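Side-chain contact in DNA endonuclease I-CvuI (Chlorella vulgaris, PDB 5A77), which cleaves double-stranded DNA in the presence of magnesium and probably serves in intron homing as a LAGLIDADG endonuclease: residues Q49-T52 / Q53-I56. Numbering follows the deposited sequence.
Unlike the reference sequence in segment 53-56: Gln53 (reference Arg). With nucleotides of chain D.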
# COMPACT_ATOMS: atom_id res chain seq x y z
N GLN B 49 -7.72 -2.41 -4.85
CA GLN B 49 -6.98 -1.92 -6.00
C GLN B 49 -7.94 -1.43 -7.07
O GLN B 49 -9.08 -1.89 -7.15
CB GLN B 49 -6.05 -3.00 -6.57
CG GLN B 49 -4.81 -2.40 -7.30
CD GLN B 49 -3.96 -1.52 -6.37
OE1 GLN B 49 -3.84 -1.80 -5.17
NE2 GLN B 49 -3.39 -0.45 -6.91
N SER B 50 -7.47 -0.48 -7.87
CA SER B 50 -8.25 0.02 -8.99
C SER B 50 -8.48 -1.13 -9.96
O SER B 50 -7.62 -2.00 -10.11
CB SER B 50 -7.53 1.19 -9.67
OG SER B 50 -8.06 1.46 -10.96
N THR B 51 -9.65 -1.15 -10.60
CA THR B 51 -10.00 -2.22 -11.54
C THR B 51 -9.08 -2.15 -12.75
O THR B 51 -8.95 -3.13 -13.50
CB THR B 51 -11.48 -2.14 -11.99
OG1 THR B 51 -12.33 -1.97 -10.84
CG2 THR B 51 -11.90 -3.41 -12.72
N THR B 52 -8.46 -0.99 -12.94
CA THR B 52 -7.35 -0.82 -13.88
C THR B 52 -6.41 -2.02 -13.83
O THR B 52 -6.06 -2.60 -14.85
CB THR B 52 -6.51 0.45 -13.56
OG1 THR B 52 -7.34 1.62 -13.57
CG2 THR B 52 -5.37 0.60 -14.55
N GLN B 53 -6.02 -2.38 -12.61
CA GLN B 53 -5.08 -3.47 -12.41
C GLN B 53 -5.69 -4.53 -11.54
O GLN B 53 -5.08 -5.02 -10.59
CB GLN B 53 -3.78 -2.98 -11.81
CG GLN B 53 -3.51 -1.50 -12.02
CD GLN B 53 -2.08 -1.17 -11.71
OE1 GLN B 53 -1.16 -1.78 -12.27
NE2 GLN B 53 -1.86 -0.24 -10.78
N HIS B 54 -6.92 -4.89 -11.91
CA HIS B 54 -7.68 -5.96 -11.30
C HIS B 54 -6.86 -7.25 -11.18
O HIS B 54 -7.09 -8.06 -10.29
CB HIS B 54 -8.94 -6.18 -12.14
CG HIS B 54 -9.85 -7.26 -11.61
ND1 HIS B 54 -11.02 -6.97 -10.93
CD2 HIS B 54 -9.78 -8.60 -11.68
CE1 HIS B 54 -11.62 -8.09 -10.60
NE2 HIS B 54 -10.87 -9.11 -11.04
N PHE B 55 -5.88 -7.42 -12.07
CA PHE B 55 -5.13 -8.67 -12.12
C PHE B 55 -4.33 -8.97 -10.84
O PHE B 55 -4.16 -10.14 -10.49
CB PHE B 55 -4.18 -8.69 -13.34
CG PHE B 55 -3.00 -7.73 -13.25
CD1 PHE B 55 -1.81 -8.13 -12.66
CD2 PHE B 55 -3.07 -6.47 -13.82
CE1 PHE B 55 -0.72 -7.27 -12.58
CE2 PHE B 55 -1.98 -5.60 -13.76
CZ PHE B 55 -0.81 -6.00 -13.14
N ILE B 56 -3.86 -7.92 -10.15
CA ILE B 56 -3.05 -8.11 -8.94
C ILE B 56 -3.85 -8.80 -7.81
O ILE B 56 -3.28 -9.58 -7.04
CB ILE B 56 -2.46 -6.74 -8.45
CG1 ILE B 56 -1.21 -6.94 -7.58
CG2 ILE B 56 -3.51 -5.88 -7.73
CD1 ILE B 56 -0.01 -7.50 -8.34
P DC D 14 -5.34 2.20 -5.67
OP1 DC D 14 -3.95 1.93 -5.21
OP2 DC D 14 -5.82 1.66 -6.96
O5' DC D 14 -6.40 1.75 -4.54
C5' DC D 14 -5.96 1.49 -3.20
C4' DC D 14 -6.45 2.57 -2.23
O4' DC D 14 -7.56 3.32 -2.79
C3' DC D 14 -6.95 2.04 -0.88
O3' DC D 14 -6.18 2.61 0.20
C2' DC D 14 -8.43 2.47 -0.84
C1' DC D 14 -8.40 3.69 -1.74
N1 DC D 14 -9.75 4.14 -2.29
C2 DC D 14 -10.66 4.81 -1.45
O2 DC D 14 -10.36 5.00 -0.26
N3 DC D 14 -11.85 5.23 -1.96
C4 DC D 14 -12.14 5.01 -3.24
N4 DC D 14 -13.32 5.44 -3.70
C5 DC D 14 -11.23 4.34 -4.12
C6 DC D 14 -10.06 3.93 -3.60
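The 3-10 turn that links strand 39-50 to helix 55-64, at the end of one strand of the DNA-binding sheet of the LAGLIDADG fold, is closed by two successive backbone bonds. Gln53 N donates to Ser50 O (3.0 Å), and His54 N follows to Thr51 O (3.1 Å), each bond spanning three residues as in a 3-10 turn. Within the turn, the hydroxyls Ser50 OG and Thr52 OG1 are hydrogen-bonded at 2.7 Å, joining the last strand residue to the 3-10 segment. Where the strand ends, the phosphate of DC14 of chain D is met by Ser50 N, which donates to OP2 (2.9 Å). Beside it, Gln49 brings its amide NE2 to 3.0 Å from OP1. The Gln49 chain leaves with CG anti to the backbone N (chi1 -153°), and its bend at chi2 carries NE2 to the phosphate oxygens while CG rests against the Ile56 methyl CG2 (3.7 Å). The Gln49 side chain also lies about 4 Å from a bound magnesium ion. The Thr51 and His54 side chains lie side by side and point the same way, Thr51 CG2 4.1 Å from His54 ND1 and oblique to the ring. Gln53, where the reference sequence has Arg, lays its CG alongside Thr52 CG2. Ser77 of strand 76-82 hydrogen-bonds through OG to both Thr51 OG1 and His54 ND1, while Gln49 and Ile56 pack on Phe18 and Trp14 of helix 6-22, and Leu100 of the second subunit packs against Gln53, Phe55 and Ile56.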